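Local coordinates for BRAMP domain protein (Streptomyces davawensis, PDB 5MLD), which catalyses the replacement of the C-8 methyl group of riboflavin-5'-phosphate by an amino group, with glutamate as amino donor, in the biosynthesis of the antibiotic roseoflavin, at the 8-demethyl-8-aminoriboflavin-5'-phosphate site and the interface of chains A and B. Numbering follows the deposited sequence. Chains: chain A/B/C, BRAMP domain protein.

Contact 1: the 8-demethyl-8-aminoriboflavin-5'-phosphate site. Residues chain A 11, 13, 18-21, 90-94, 132-136; chain B 240, 242; chain C 105, 108-109. With 8DP (8-demethyl-8-aminoriboflavin-5'-phosphate), chain D.
The flavodoxin-like fold of the SsuE family holds its flavin at the ends of the central strands, and here the pocket keeps 8-demethyl-8-aminoriboflavin-5'-phosphate (8DP), the intermediate on the way to roseoflavin, with most of its surface hidden. The polar grip is densest around the phosphate. Phosphate oxygen O1 accepts from A:Ser19 OG, A:Thr21 OG1 and A:Thr21 N, the last at the first turn of helix 20-34, whose N-terminal end would be expected to favour the negative charge; A:Gln20 N donates to 8DP O2 at 2.8 Å. Phosphate oxygen 8DP O3 is held by A:Thr11 OG1 at 2.6 Å and by A:Arg13, whose chain bends at chi3 (77°) and presents NE and NH2 side-on, with O3 at the guanidinium edge; NH2 forms the salt bridge at 3.0 Å. The same arginine is important for positioning the donor glutamate.

The pyrimidine end is fixed by backbone. Carbonyl oxygen O9 accepts nearly straight bonds from A:Glu135 N and A:Asp136 N (173° at the latter hydrogen), while ring 8DP N5 donates to A:Asp136 O at 2.8 Å. A:Leu93 N reaches ring 8DP N3 at 3.2 Å. Over one face the ring of B:Tyr240 stacks on the central ring of 8DP, planes 22° apart; its hydroxyl, B:Tyr240 OH, donates to A:Glu135 OE1 at 2.6 Å through the anti lone pair of that oxygen, which helps to hold the ring over the flavin. On the benzenoid ring, A:Thr92 CG2 rests against a face, and its OG1 is tied to C:Glu105 OE2.

On the watery flank of the phosphate, water 1 bridges O2 to A:Arg18 O, A:Gln20 NE2 and B:Arg242 NE. B:Arg242 and A:Arg13 reach toward each other tip to tip and overlap at the rims of their nearly parallel faces. Contacts are looser at the substituted end, where the 8-amino nitrogen 8DP N2 has C:Leu109 CD2 at 3.8 Å, and methyl C10 touches C:Asn108 CB and the backbone of C:Glu105.

Contact 2: the interface of chains A and B. Residues chain A 155-158, 199, 202-203, 206, 208; chain B 155-158, 199, 202-203, 206, 208.
With CG anti to the carbonyl carbon (chi1 -69°), A:Met202 leaves helix 183-205 in an extended run that bends only at chi3, and this last turn carries its methyl CE into chain B; B:Met202 follows the same path in return. The two side chains cross obliquely, A:Met202 CE lying 3.6 Å from B:Met202 CB, and each methyl also touches CD2 of the partner's Leu203, which approaches at about a right angle. Along its flank A:Met202 slides past B:Thr206 in the opposite direction, and B:Met202 past A:Thr206. The threonine OG1 atoms, in the crowded position between backbone N and carbonyl carbon, both meet water 3, which joins the chains at the methionine end of the patch.

This is a two-fold interface of identical subunits, in keeping with the homotetramer, and its polar centre is a short antiparallel bridge between A:Val156 and B:Val156. A:Val156 N donates to B:Val156 O at 2.9 Å, a nearly straight bond (170° at the hydrogen) with the donor in the plane of the B:Val156 carbonyl, and the reciprocal bond closes the pair. Between bridge and methionines, A:Leu199 and B:Leu199 cross at about a right angle, touching through their CD1 methyls.

Beside the bridge, tyrosine and proline interlock. The tip of A:Tyr208 runs against B:Pro157 and B:Pro158, with A:Tyr208 CZ 3.5 Å from B:Pro158 CD, while its hydroxyl also faces the side chain of B:Leu199. The hydroxyl is engaged within its own chain, in a hydrogen bond with A:Ser155 OG, which sits at the ring's edge, in plane. The serine chi1 of -60° sets that meeting, and A:Ser155 OG lies 2.8 Å from A:Tyr208 OH.

Contact 1: the 8-demethyl-8-aminoriboflavin-5'-phosphate site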
loop_
_atom_site.group_PDB
_atom_site.type_symbol
_atom_site.label_atom_id
_atom_site.label_comp_id
_atom_site.label_asym_id
_atom_site.label_seq_id
_atom_site.Cartn_x
_atom_site.Cartn_y
_atom_site.Cartn_z
ATOM N N THR A 11 6.620 18.841 6.046
ATOM C CA THR A 11 6.435 18.750 7.489
ATOM C C THR A 11 5.226 19.567 7.942
ATOM O O THR A 11 4.847 20.564 7.320
ATOM C CB THR A 11 7.688 19.258 8.217
ATOM O OG1 THR A 11 7.487 19.161 9.630
ATOM C CG2 THR A 11 7.969 20.721 7.861
ATOM N N ARG A 13 5.107 21.150 10.894
ATOM C CA ARG A 13 5.501 22.204 11.821
ATOM C C ARG A 13 5.965 23.435 11.045
ATOM O O ARG A 13 6.783 23.330 10.130
ATOM C CB ARG A 13 6.580 21.705 12.784
ATOM C CG ARG A 13 7.953 21.452 12.171
ATOM C CD ARG A 13 8.790 20.539 13.055
ATOM N NE ARG A 13 8.368 19.156 12.912
ATOM C CZ ARG A 13 7.660 18.468 13.802
ATOM N NH1 ARG A 13 7.273 19.026 14.948
ATOM N NH2 ARG A 13 7.331 17.207 13.528
ATOM N N ARG A 18 12.294 23.083 14.183
ATOM C CA ARG A 18 13.276 22.180 13.604
ATOM C C ARG A 18 12.589 20.940 13.046
ATOM O O ARG A 18 11.792 20.298 13.732
ATOM C CB ARG A 18 14.314 21.804 14.660
ATOM C CG ARG A 18 15.537 21.128 14.062
ATOM C CD ARG A 18 16.656 20.998 15.093
ATOM N NE ARG A 18 16.155 20.719 16.442
ATOM C CZ ARG A 18 16.906 20.267 17.451
ATOM N NH1 ARG A 18 18.195 20.019 17.261
ATOM N NH2 ARG A 18 16.367 20.056 18.652
ATOM N N SER A 19 12.901 20.603 11.796
ATOM C CA SER A 19 12.294 19.480 11.090
ATOM C C SER A 19 13.320 18.371 10.881
ATOM O O SER A 19 14.434 18.637 10.410
ATOM C CB SER A 19 11.715 19.954 9.741
ATOM O OG SER A 19 11.606 18.905 8.777
ATOM N N GLN A 20 12.938 17.132 11.234
ATOM C CA GLN A 20 13.783 15.965 10.959
ATOM C C GLN A 20 14.053 15.834 9.460
ATOM O O GLN A 20 15.190 15.588 9.038
ATOM C CB GLN A 20 13.120 14.676 11.489
ATOM C CG GLN A 20 12.532 14.728 12.920
ATOM C CD GLN A 20 13.582 14.889 14.000
ATOM O OE1 GLN A 20 14.545 14.118 14.073
ATOM N NE2 GLN A 20 13.407 15.909 14.847
ATOM N N THR A 21 13.000 15.969 8.650
ATOM C CA THR A 21 13.108 15.782 7.207
ATOM C C THR A 21 14.062 16.792 6.592
ATOM O O THR A 21 14.761 16.479 5.616
ATOM C CB THR A 21 11.730 15.923 6.551
ATOM O OG1 THR A 21 10.787 15.109 7.245
ATOM C CG2 THR A 21 11.777 15.468 5.101
ATOM N N PRO A 90 7.927 13.891 5.767
ATOM C CA PRO A 90 7.829 12.962 6.891
ATOM C C PRO A 90 6.782 11.911 6.562
ATOM O O PRO A 90 5.941 12.089 5.674
ATOM C CB PRO A 90 7.379 13.848 8.062
ATOM C CG PRO A 90 7.465 15.252 7.591
ATOM C CD PRO A 90 7.402 15.227 6.095
ATOM N N ILE A 91 6.807 10.815 7.316
ATOM C CA ILE A 91 5.808 9.757 7.179
ATOM C C ILE A 91 4.782 9.897 8.295
ATOM O O ILE A 91 5.155 9.965 9.472
ATOM C CB ILE A 91 6.464 8.372 7.222
ATOM C CG1 ILE A 91 7.430 8.251 6.032
ATOM C CG2 ILE A 91 5.368 7.264 7.260
ATOM C CD1 ILE A 91 8.391 7.063 6.086
ATOM N N THR A 92 3.491 9.931 7.939
ATOM C CA THR A 92 2.444 9.842 8.961
ATOM C C THR A 92 1.419 8.811 8.522
ATOM O O THR A 92 0.938 8.863 7.387
ATOM C CB THR A 92 1.738 11.188 9.258
ATOM O OG1 THR A 92 1.025 11.680 8.108
ATOM C CG2 THR A 92 2.718 12.237 9.768
ATOM N N LEU A 93 1.071 7.904 9.444
ATOM C CA LEU A 93 0.087 6.849 9.206
ATOM C C LEU A 93 0.479 5.969 8.022
ATOM O O LEU A 93 -0.388 5.541 7.256
ATOM C CB LEU A 93 -1.316 7.428 8.975
ATOM C CG LEU A 93 -1.706 8.664 9.791
ATOM C CD1 LEU A 93 -2.981 9.248 9.247
ATOM C CD2 LEU A 93 -1.823 8.310 11.251
ATOM N N ASN A 94 1.781 5.745 7.834
ATOM C CA ASN A 94 2.310 4.988 6.699
ATOM C C ASN A 94 1.988 5.649 5.362
ATOM O O ASN A 94 1.937 4.966 4.331
ATOM C CB ASN A 94 1.793 3.541 6.692
ATOM C CG ASN A 94 2.918 2.527 6.557
ATOM O OD1 ASN A 94 2.979 1.767 5.604
ATOM N ND2 ASN A 94 3.815 2.529 7.517
ATOM N N CYS A 132 11.375 10.770 5.712
ATOM C CA CYS A 132 11.889 10.578 7.066
ATOM C C CYS A 132 10.774 9.987 7.915
ATOM O O CYS A 132 9.696 10.567 7.989
ATOM C CB CYS A 132 12.361 11.904 7.671
ATOM S SG CYS A 132 13.430 11.589 9.034
ATOM N N GLY A 133 11.019 8.829 8.532
ATOM C CA GLY A 133 10.079 8.270 9.479
ATOM C C GLY A 133 10.827 7.816 10.719
ATOM O O GLY A 133 12.047 7.663 10.701
ATOM N N ASN A 134 10.081 7.576 11.796
ATOM C CA ASN A 134 10.775 7.041 12.965
ATOM C C ASN A 134 11.122 5.566 12.815
ATOM O O ASN A 134 12.092 5.101 13.442
ATOM C CB ASN A 134 9.933 7.251 14.237
ATOM C CG ASN A 134 9.946 8.694 14.705
ATOM O OD1 ASN A 134 10.599 9.554 14.093
ATOM N ND2 ASN A 134 9.226 8.976 15.788
ATOM N N GLU A 135 10.358 4.813 12.009
ATOM C CA GLU A 135 10.566 3.371 11.956
ATOM C C GLU A 135 10.140 2.686 10.661
ATOM O O GLU A 135 10.736 1.671 10.310
ATOM C CB GLU A 135 9.833 2.677 13.117
ATOM C CG GLU A 135 8.338 2.915 13.125
ATOM C CD GLU A 135 7.528 1.797 13.769
ATOM O OE1 GLU A 135 6.289 1.940 13.816
ATOM O OE2 GLU A 135 8.106 0.775 14.210
ATOM N N ASP A 136 9.103 3.162 9.965
ATOM C CA ASP A 136 8.521 2.295 8.942
ATOM C C ASP A 136 7.645 3.083 7.974
ATOM O O ASP A 136 6.935 4.002 8.383
ATOM C CB ASP A 136 7.702 1.190 9.624
ATOM C CG ASP A 136 7.129 0.201 8.657
ATOM O OD1 ASP A 136 7.896 -0.393 7.869
ATOM O OD2 ASP A 136 5.901 0.010 8.693
ATOM N N TYR B 240 4.385 7.991 18.446
ATOM C CA TYR B 240 5.709 8.351 17.939
ATOM C C TYR B 240 6.274 9.544 18.691
ATOM O O TYR B 240 5.573 10.516 18.968
ATOM C CB TYR B 240 5.658 8.655 16.443
ATOM C CG TYR B 240 5.408 7.411 15.665
ATOM C CD1 TYR B 240 6.338 6.381 15.674
ATOM C CD2 TYR B 240 4.219 7.231 14.971
ATOM C CE1 TYR B 240 6.102 5.197 14.978
ATOM C CE2 TYR B 240 3.976 6.070 14.281
ATOM C CZ TYR B 240 4.921 5.066 14.283
ATOM O OH TYR B 240 4.673 3.905 13.609
ATOM N N ARG B 242 9.687 11.845 18.223
ATOM C CA ARG B 242 10.915 12.085 17.477
ATOM C C ARG B 242 12.062 12.558 18.366
ATOM O O ARG B 242 13.228 12.423 17.970
ATOM C CB ARG B 242 10.657 13.106 16.374
ATOM C CG ARG B 242 10.447 14.510 16.884
ATOM C CD ARG B 242 9.539 15.335 15.974
ATOM N NE ARG B 242 9.494 16.721 16.433
ATOM C CZ ARG B 242 8.802 17.144 17.488
ATOM N NH1 ARG B 242 8.067 16.299 18.212
ATOM N NH2 ARG B 242 8.851 18.414 17.828
ATOM N N GLU C 105 -4.209 11.976 11.875
ATOM C CA GLU C 105 -2.974 12.525 12.426
ATOM C C GLU C 105 -3.206 13.051 13.833
ATOM O O GLU C 105 -2.457 12.730 14.764
ATOM C CB GLU C 105 -2.422 13.635 11.523
ATOM C CG GLU C 105 -1.571 13.131 10.360
ATOM C CD GLU C 105 -1.253 14.224 9.344
ATOM O OE1 GLU C 105 -1.818 15.346 9.444
ATOM O OE2 GLU C 105 -0.445 13.951 8.428
ATOM N N ASN C 108 -3.898 10.401 16.410
ATOM C CA ASN C 108 -2.699 9.647 16.755
ATOM C C ASN C 108 -1.788 10.398 17.720
ATOM O O ASN C 108 -0.781 9.834 18.159
ATOM C CB ASN C 108 -1.930 9.270 15.480
ATOM C CG ASN C 108 -2.428 7.972 14.856
ATOM O OD1 ASN C 108 -1.772 6.932 14.958
ATOM N ND2 ASN C 108 -3.590 8.025 14.215
ATOM N N LEU C 109 -2.117 11.643 18.057
ATOM C CA LEU C 109 -1.330 12.450 18.981
ATOM C C LEU C 109 -1.732 12.260 20.436
ATOM O O LEU C 109 -1.103 12.854 21.318
ATOM C CB LEU C 109 -1.447 13.936 18.620
ATOM C CG LEU C 109 -0.869 14.309 17.252
ATOM C CD1 LEU C 109 -0.999 15.803 16.996
ATOM C CD2 LEU C 109 0.595 13.843 17.170
HETATM C C4 8DP D . 7.438 10.763 11.900
HETATM C C5 8DP D . 7.025 9.792 13.012
HETATM C C8 8DP D . 3.198 11.497 13.795
HETATM N N3 8DP D . 3.377 7.951 11.627
HETATM C C2 8DP D . 9.198 12.651 11.876
HETATM N N2 8DP D . 3.070 12.726 14.536
HETATM N N1 8DP D . 5.732 9.132 12.553
HETATM C C6 8DP D . 4.532 9.717 12.793
HETATM O O6 8DP D . 7.656 12.459 13.633
HETATM N N4 8DP D . 6.966 7.380 11.586
HETATM C C12 8DP D . 3.341 9.105 12.344
HETATM C C13 8DP D . 5.775 7.976 11.842
HETATM C C14 8DP D . 4.591 7.389 11.373
HETATM C C15 8DP D . 4.698 6.197 10.646
HETATM C C16 8DP D . 7.018 6.258 10.897
HETATM C C1 8DP D . 9.153 14.183 11.874
HETATM C C3 8DP D . 7.784 12.216 12.263
HETATM C C7 8DP D . 4.458 10.913 13.553
HETATM C C9 8DP D . 2.012 10.864 13.321
HETATM O O1 8DP D . 10.224 16.933 9.350
HETATM P P1 8DP D . 9.513 16.397 10.612
HETATM O O2 8DP D . 10.265 16.912 11.889
HETATM O O3 8DP D . 8.048 16.809 10.652
HETATM O O4 8DP D . 9.628 14.785 10.611
HETATM O O5 8DP D . 9.621 12.220 10.631
HETATM O O7 8DP D . 7.502 10.429 10.702
HETATM C C10 8DP D . 0.650 11.472 13.579
HETATM C C11 8DP D . 2.096 9.697 12.605
HETATM O O8 8DP D . 3.564 5.563 10.139
HETATM N N5 8DP D . 5.906 5.665 10.422
HETATM O O9 8DP D . 8.251 5.624 10.605
HETATM O O HOH W 1 11.033 17.689 14.221
HETATM O O HOH W 2 12.167 11.183 12.068
#

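Contact 2: the interface of chains A and B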
loop_
_atom_site.group_PDB
_atom_site.type_symbol
_atom_site.label_atom_id
_atom_site.label_comp_id
_atom_site.label_asym_id
_atom_site.label_seq_id
_atom_site.Cartn_x
_atom_site.Cartn_y
_atom_site.Cartn_z
ATOM N N SER A 155 8.703 11.596 -14.908
ATOM C CA SER A 155 9.519 10.402 -15.079
ATOM C C SER A 155 10.334 10.169 -13.817
ATOM O O SER A 155 10.773 11.119 -13.159
ATOM C CB SER A 155 10.465 10.540 -16.274
ATOM O OG SER A 155 9.728 10.733 -17.466
ATOM N N VAL A 156 10.544 8.902 -13.486
ATOM C CA VAL A 156 11.220 8.524 -12.257
ATOM C C VAL A 156 12.467 7.739 -12.639
ATOM O O VAL A 156 12.360 6.676 -13.258
ATOM C CB VAL A 156 10.302 7.699 -11.341
ATOM C CG1 VAL A 156 10.975 7.444 -9.984
ATOM C CG2 VAL A 156 8.982 8.437 -11.151
ATOM N N PRO A 157 13.658 8.217 -12.295
ATOM C CA PRO A 157 14.874 7.462 -12.559
ATOM C C PRO A 157 14.999 6.318 -11.571
ATOM O O PRO A 157 14.200 6.229 -10.626
ATOM C CB PRO A 157 15.981 8.509 -12.349
ATOM C CG PRO A 157 15.409 9.438 -11.321
ATOM C CD PRO A 157 13.907 9.425 -11.485
ATOM N N PRO A 158 15.963 5.418 -11.748
ATOM C CA PRO A 158 16.214 4.412 -10.713
ATOM C C PRO A 158 16.742 5.060 -9.451
ATOM O O PRO A 158 17.355 6.132 -9.483
ATOM C CB PRO A 158 17.283 3.509 -11.334
ATOM C CG PRO A 158 17.977 4.399 -12.308
ATOM C CD PRO A 158 16.890 5.262 -12.884
ATOM N N LEU A 199 18.553 12.469 -15.648
ATOM C CA LEU A 199 17.327 12.322 -16.422
ATOM C C LEU A 199 16.711 13.673 -16.763
ATOM O O LEU A 199 16.108 13.829 -17.835
ATOM C CB LEU A 199 16.347 11.439 -15.655
ATOM C CG LEU A 199 15.021 11.072 -16.313
ATOM C CD1 LEU A 199 15.261 10.344 -17.629
ATOM C CD2 LEU A 199 14.212 10.186 -15.390
ATOM N N MET A 202 18.579 14.916 -19.743
ATOM C CA MET A 202 18.105 14.138 -20.886
ATOM C C MET A 202 16.781 14.669 -21.417
ATOM O O MET A 202 16.631 14.909 -22.622
ATOM C CB MET A 202 17.937 12.669 -20.499
ATOM C CG MET A 202 19.203 11.895 -20.219
ATOM S SD MET A 202 18.729 10.231 -19.676
ATOM C CE MET A 202 18.028 9.556 -21.182
ATOM N N LEU A 203 15.789 14.828 -20.536
ATOM C CA LEU A 203 14.465 15.223 -21.000
ATOM C C LEU A 203 14.432 16.662 -21.487
ATOM O O LEU A 203 13.558 17.012 -22.288
ATOM C CB LEU A 203 13.441 15.005 -19.884
ATOM C CG LEU A 203 13.091 13.545 -19.619
ATOM C CD1 LEU A 203 12.232 13.447 -18.369
ATOM C CD2 LEU A 203 12.353 12.951 -20.809
ATOM N N THR A 206 15.761 15.898 -25.142
ATOM C CA THR A 206 14.944 15.005 -25.969
ATOM C C THR A 206 13.646 14.693 -25.236
ATOM O O THR A 206 13.468 13.590 -24.704
ATOM C CB THR A 206 15.702 13.722 -26.326
ATOM O OG1 THR A 206 15.816 12.888 -25.168
ATOM C CG2 THR A 206 17.099 14.046 -26.803
ATOM N N TYR A 208 9.686 13.735 -24.448
ATOM C CA TYR A 208 8.696 12.852 -25.056
ATOM C C TYR A 208 7.999 13.606 -26.182
ATOM O O TYR A 208 7.702 14.797 -26.046
ATOM C CB TYR A 208 7.666 12.369 -24.020
ATOM C CG TYR A 208 8.265 11.540 -22.903
ATOM C CD1 TYR A 208 8.545 10.185 -23.081
ATOM C CD2 TYR A 208 8.569 12.112 -21.670
ATOM C CE1 TYR A 208 9.113 9.429 -22.062
ATOM C CE2 TYR A 208 9.135 11.373 -20.657
ATOM C CZ TYR A 208 9.403 10.037 -20.845
ATOM O OH TYR A 208 9.975 9.303 -19.826
ATOM N N SER B 155 14.126 2.759 -15.066
ATOM C CA SER B 155 13.494 4.064 -15.135
ATOM C C SER B 155 12.055 3.898 -15.592
ATOM O O SER B 155 11.731 2.990 -16.365
ATOM C CB SER B 155 14.239 4.975 -16.109
ATOM O OG SER B 155 15.590 5.133 -15.721
ATOM N N VAL B 156 11.188 4.793 -15.117
ATOM C CA VAL B 156 9.754 4.670 -15.305
ATOM C C VAL B 156 9.249 5.954 -15.951
ATOM O O VAL B 156 9.396 7.037 -15.374
ATOM C CB VAL B 156 9.009 4.407 -13.983
ATOM C CG1 VAL B 156 7.529 4.250 -14.258
ATOM C CG2 VAL B 156 9.560 3.160 -13.293
ATOM N N PRO B 157 8.696 5.905 -17.151
ATOM C CA PRO B 157 8.194 7.125 -17.789
ATOM C C PRO B 157 6.837 7.495 -17.213
ATOM O O PRO B 157 6.253 6.700 -16.462
ATOM C CB PRO B 157 8.081 6.706 -19.265
ATOM C CG PRO B 157 7.694 5.265 -19.176
ATOM C CD PRO B 157 8.498 4.709 -17.991
ATOM N N PRO B 158 6.288 8.673 -17.540
ATOM C CA PRO B 158 4.909 8.970 -17.139
ATOM C C PRO B 158 3.936 7.983 -17.767
ATOM O O PRO B 158 4.173 7.458 -18.859
ATOM C CB PRO B 158 4.678 10.384 -17.678
ATOM C CG PRO B 158 5.650 10.498 -18.835
ATOM C CD PRO B 158 6.853 9.730 -18.399
ATOM N N LEU B 199 11.509 6.414 -23.899
ATOM C CA LEU B 199 12.519 6.461 -22.851
ATOM C C LEU B 199 13.599 5.411 -23.094
ATOM O O LEU B 199 14.781 5.661 -22.837
ATOM C CB LEU B 199 11.862 6.284 -21.483
ATOM C CG LEU B 199 12.777 6.463 -20.270
ATOM C CD1 LEU B 199 13.433 7.850 -20.310
ATOM C CD2 LEU B 199 11.964 6.283 -18.998
ATOM N N MET B 202 15.971 6.893 -25.571
ATOM C CA MET B 202 16.809 7.895 -24.916
ATOM C C MET B 202 17.942 7.239 -24.141
ATOM O O MET B 202 19.104 7.647 -24.251
ATOM C CB MET B 202 15.967 8.753 -23.970
ATOM C CG MET B 202 14.869 9.546 -24.601
ATOM S SD MET B 202 13.921 10.346 -23.290
ATOM C CE MET B 202 15.165 11.393 -22.551
ATOM N N LEU B 203 17.616 6.234 -23.324
ATOM C CA LEU B 203 18.627 5.635 -22.461
ATOM C C LEU B 203 19.626 4.809 -23.264
ATOM O O LEU B 203 20.786 4.669 -22.856
ATOM C CB LEU B 203 17.953 4.787 -21.377
ATOM C CG LEU B 203 17.162 5.577 -20.331
ATOM C CD1 LEU B 203 16.362 4.629 -19.409
ATOM C CD2 LEU B 203 18.119 6.422 -19.497
ATOM N N THR B 206 21.919 7.856 -24.340
ATOM C CA THR B 206 22.551 8.639 -23.277
ATOM C C THR B 206 22.266 7.981 -21.934
ATOM O O THR B 206 21.441 8.466 -21.147
ATOM C CB THR B 206 22.054 10.090 -23.283
ATOM O OG1 THR B 206 20.691 10.122 -22.843
ATOM C CG2 THR B 206 22.122 10.686 -24.686
ATOM N N TYR B 208 22.600 6.671 -18.008
ATOM C CA TYR B 208 23.146 7.198 -16.765
ATOM C C TYR B 208 24.644 6.923 -16.719
ATOM O O TYR B 208 25.097 5.828 -17.068
ATOM C CB TYR B 208 22.463 6.558 -15.549
ATOM C CG TYR B 208 20.970 6.809 -15.496
ATOM C CD1 TYR B 208 20.472 8.020 -15.019
ATOM C CD2 TYR B 208 20.064 5.832 -15.898
ATOM C CE1 TYR B 208 19.105 8.267 -14.971
ATOM C CE2 TYR B 208 18.692 6.062 -15.853
ATOM C CZ TYR B 208 18.218 7.284 -15.382
ATOM O OH TYR B 208 16.867 7.539 -15.358
HETATM O O HOH W 3 18.536 12.184 -24.175
#

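Contacts 1 and 2 share no residue, and the centres of their C-alpha atoms stand about 31 Å apart, yet both depend on assembly. Chain B takes part in each: its segment around residue 240 covers the flavin of chain A in contact 1, while its helix 183-205 and the stretch 155-158 pair with their counterparts in contact 2. Contact 1 also draws on chain C, so the flavin pocket is built from three subunits of the homotetramer. Contact 2 probably helps to hold chains A and B in the relation that brings B:Tyr240 to its place; the structure alone does not show communication between them.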